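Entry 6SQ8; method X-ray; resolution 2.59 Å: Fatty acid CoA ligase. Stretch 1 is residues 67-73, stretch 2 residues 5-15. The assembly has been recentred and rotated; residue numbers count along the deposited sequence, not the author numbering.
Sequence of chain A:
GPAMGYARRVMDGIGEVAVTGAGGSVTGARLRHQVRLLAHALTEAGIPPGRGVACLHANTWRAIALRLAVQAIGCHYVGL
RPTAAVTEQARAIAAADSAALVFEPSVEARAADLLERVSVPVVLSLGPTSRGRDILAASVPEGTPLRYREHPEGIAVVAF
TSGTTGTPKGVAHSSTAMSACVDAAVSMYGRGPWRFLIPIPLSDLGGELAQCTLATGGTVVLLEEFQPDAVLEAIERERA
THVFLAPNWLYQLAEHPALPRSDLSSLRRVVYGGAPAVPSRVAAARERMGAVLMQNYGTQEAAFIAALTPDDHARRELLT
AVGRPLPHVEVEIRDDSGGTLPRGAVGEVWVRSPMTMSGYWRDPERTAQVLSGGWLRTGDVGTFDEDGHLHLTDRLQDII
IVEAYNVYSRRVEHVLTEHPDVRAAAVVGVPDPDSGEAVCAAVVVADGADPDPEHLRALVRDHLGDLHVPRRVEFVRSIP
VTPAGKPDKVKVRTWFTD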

# COMPACT_ATOMS: atom_id res chain seq x y z
N ARG A 67 6.92 -2.36 16.65
CA ARG A 67 5.62 -2.87 16.18
C ARG A 67 5.39 -4.26 16.78
O ARG A 67 4.31 -4.57 17.30
CB ARG A 67 5.57 -2.91 14.65
CG ARG A 67 4.22 -3.30 14.04
CD ARG A 67 4.40 -3.77 12.60
NE ARG A 67 3.24 -3.60 11.72
CZ ARG A 67 3.12 -2.65 10.80
NH1 ARG A 67 3.98 -1.64 10.79
NH2 ARG A 67 2.15 -2.71 9.90
N LEU A 68 6.45 -5.07 16.71
CA LEU A 68 6.43 -6.43 17.14
C LEU A 68 6.19 -6.48 18.65
O LEU A 68 5.44 -7.32 19.14
CB LEU A 68 7.77 -7.06 16.72
CG LEU A 68 7.84 -8.57 16.68
CD1 LEU A 68 6.56 -9.18 16.15
CD2 LEU A 68 9.03 -9.02 15.85
N ALA A 69 6.82 -5.56 19.38
CA ALA A 69 6.65 -5.46 20.83
C ALA A 69 5.21 -5.06 21.18
O ALA A 69 4.59 -5.69 22.02
CB ALA A 69 7.65 -4.49 21.41
N VAL A 70 4.68 -4.04 20.51
CA VAL A 70 3.31 -3.61 20.74
C VAL A 70 2.34 -4.78 20.54
O VAL A 70 1.34 -4.90 21.25
CB VAL A 70 2.93 -2.43 19.83
CG1 VAL A 70 1.42 -2.19 19.79
CG2 VAL A 70 3.69 -1.16 20.23
N GLN A 71 2.61 -5.62 19.54
CA GLN A 71 1.72 -6.73 19.19
C GLN A 71 1.90 -7.87 20.19
O GLN A 71 0.92 -8.46 20.64
CB GLN A 71 1.94 -7.15 17.74
CG GLN A 71 1.33 -6.15 16.75
CD GLN A 71 1.74 -6.42 15.32
OE1 GLN A 71 2.77 -7.04 15.06
NE2 GLN A 71 0.93 -5.97 14.38
N ALA A 72 3.15 -8.17 20.54
CA ALA A 72 3.51 -9.20 21.52
C ALA A 72 2.80 -8.96 22.86
O ALA A 72 2.32 -9.90 23.46
CB ALA A 72 5.01 -9.23 21.71
N ILE A 73 2.72 -7.70 23.30
CA ILE A 73 2.12 -7.36 24.61
C ILE A 73 0.60 -7.18 24.47
O ILE A 73 -0.04 -6.53 25.30
CB ILE A 73 2.76 -6.12 25.28
CG1 ILE A 73 2.36 -4.80 24.60
CG2 ILE A 73 4.26 -6.28 25.41
CD1 ILE A 73 2.52 -3.61 25.47
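Stretch 2, residues 5-15: GYARRVMDGIG

Two helices far apart in sequence can pack without a single hydrogen bond between them, as when small residues meet where the backbones come closest and a branched side chain fills the wider space beyond. The amino-terminal segment of this fatty acid CoA ligase illustrates the principle. Residues 5-13 form a helix that runs roughly antiparallel to helix 67-72, with a signed crossing angle of -140° and axes 8.9 Å apart at closest approach.

The backbones come nearest at two alanines: the CA atoms of Ala72 and Ala7 lie 5.3 Å apart. Ala7 points toward the partner, and its CB rests 3.8 Å from the backbone N of Ala72 and 4.2 Å from Ala72 CB. Ala72 N is already hydrogen-bonded within its own helix, to Leu68 O at 2.8 Å, so the methyl group covers a satisfied amide.

Further along, Leu68 does the filling. Its CA-to-CB bond points sideways, but the t, p rotamer (chi1 -162°, chi2 38°) brings its end nearer to the other helix. Leu68 CD1 lies 4.2 Å from Ala7 CB, while Leu68 CD2 reaches Val10 CG1 at 3.7 Å and Met11 SD at 3.6 Å. Met11 also sets out sideways; m at chi1 and chi2 places the sulfur against Leu68, and m at chi3 (-53°) then sets the terminal methyl, CE. Val10 points toward the partner, and chi1 at 179° (t) places the CG1 that meets Leu68. Ile14, the first residue to leave helical phi/psi, still adds a looser contact, its CD1 4.4 Å from Leu68 CD2.

Near the start of helix 5-13, Tyr6 adopts chi1 177° and presents its ring edge to Gln71, with Tyr6 CE2 3.9 Å from Gln71 OE1. This is contact without a hydrogen bond; the Gln71 amide and the Tyr6 hydroxyl find their partners elsewhere in the structure.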

# COMPACT_ATOMS: atom_id res chain seq x y z
N GLY A 5 -0.34 -15.57 18.73
CA GLY A 5 0.29 -16.54 17.84
C GLY A 5 1.07 -15.87 16.72
O GLY A 5 2.13 -16.38 16.30
N TYR A 6 0.55 -14.73 16.24
CA TYR A 6 1.15 -13.97 15.13
C TYR A 6 2.52 -13.40 15.54
O TYR A 6 3.53 -13.74 14.93
CB TYR A 6 0.24 -12.86 14.61
CG TYR A 6 0.89 -12.03 13.53
CD1 TYR A 6 1.33 -12.63 12.36
CD2 TYR A 6 1.13 -10.68 13.69
CE1 TYR A 6 1.98 -11.91 11.37
CE2 TYR A 6 1.76 -9.94 12.72
CZ TYR A 6 2.20 -10.56 11.56
OH TYR A 6 2.83 -9.84 10.58
N ALA A 7 2.54 -12.56 16.57
CA ALA A 7 3.78 -11.97 17.06
C ALA A 7 4.82 -13.07 17.28
O ALA A 7 5.98 -12.91 16.91
CB ALA A 7 3.53 -11.17 18.32
N ARG A 8 4.41 -14.19 17.88
CA ARG A 8 5.31 -15.31 18.17
C ARG A 8 5.82 -15.89 16.85
O ARG A 8 6.98 -16.25 16.76
CB ARG A 8 4.63 -16.39 19.03
CG ARG A 8 5.58 -17.42 19.64
CD ARG A 8 4.90 -18.67 20.20
NE ARG A 8 4.74 -19.76 19.22
CZ ARG A 8 5.38 -20.93 19.27
NH1 ARG A 8 6.32 -21.13 20.19
NH2 ARG A 8 5.05 -21.91 18.44
N ARG A 9 4.95 -15.99 15.83
CA ARG A 9 5.34 -16.55 14.52
C ARG A 9 6.49 -15.73 13.94
O ARG A 9 7.44 -16.30 13.37
CB ARG A 9 4.18 -16.56 13.52
CG ARG A 9 4.51 -17.24 12.20
CD ARG A 9 3.39 -17.09 11.20
NE ARG A 9 3.75 -17.64 9.89
CZ ARG A 9 2.87 -17.96 8.96
NH1 ARG A 9 1.58 -17.66 9.10
NH2 ARG A 9 3.28 -18.60 7.88
N VAL A 10 6.38 -14.40 14.07
CA VAL A 10 7.36 -13.50 13.51
C VAL A 10 8.66 -13.67 14.30
O VAL A 10 9.70 -13.96 13.71
CB VAL A 10 6.85 -12.05 13.52
CG1 VAL A 10 7.91 -11.12 12.96
CG2 VAL A 10 5.52 -11.89 12.79
N MET A 11 8.58 -13.54 15.63
CA MET A 11 9.71 -13.73 16.53
C MET A 11 10.42 -15.06 16.22
O MET A 11 11.65 -15.12 16.13
CB MET A 11 9.23 -13.74 17.98
CG MET A 11 8.84 -12.38 18.50
SD MET A 11 10.21 -11.19 18.53
CE MET A 11 11.49 -12.07 19.45
N ASP A 12 9.62 -16.12 16.06
CA ASP A 12 10.11 -17.48 15.91
C ASP A 12 10.97 -17.57 14.64
O ASP A 12 11.92 -18.34 14.60
CB ASP A 12 8.95 -18.48 15.86
CG ASP A 12 9.13 -19.72 16.74
OD1 ASP A 12 9.57 -19.56 17.91
OD2 ASP A 12 8.82 -20.85 16.26
N GLY A 13 10.61 -16.80 13.61
CA GLY A 13 11.22 -16.90 12.28
C GLY A 13 12.59 -16.23 12.21
O GLY A 13 13.41 -16.63 11.40
N ILE A 14 12.83 -15.22 13.05
CA ILE A 14 13.98 -14.30 12.93
C ILE A 14 15.29 -15.09 12.83
O ILE A 14 15.59 -15.90 13.71
CB ILE A 14 14.00 -13.32 14.12
CG1 ILE A 14 12.73 -12.47 14.15
CG2 ILE A 14 15.25 -12.45 14.09
CD1 ILE A 14 12.60 -11.59 15.38
N GLY A 15 16.07 -14.81 11.78
CA GLY A 15 17.30 -15.57 11.44
C GLY A 15 18.56 -14.89 11.98
O GLY A 15 18.47 -14.05 12.86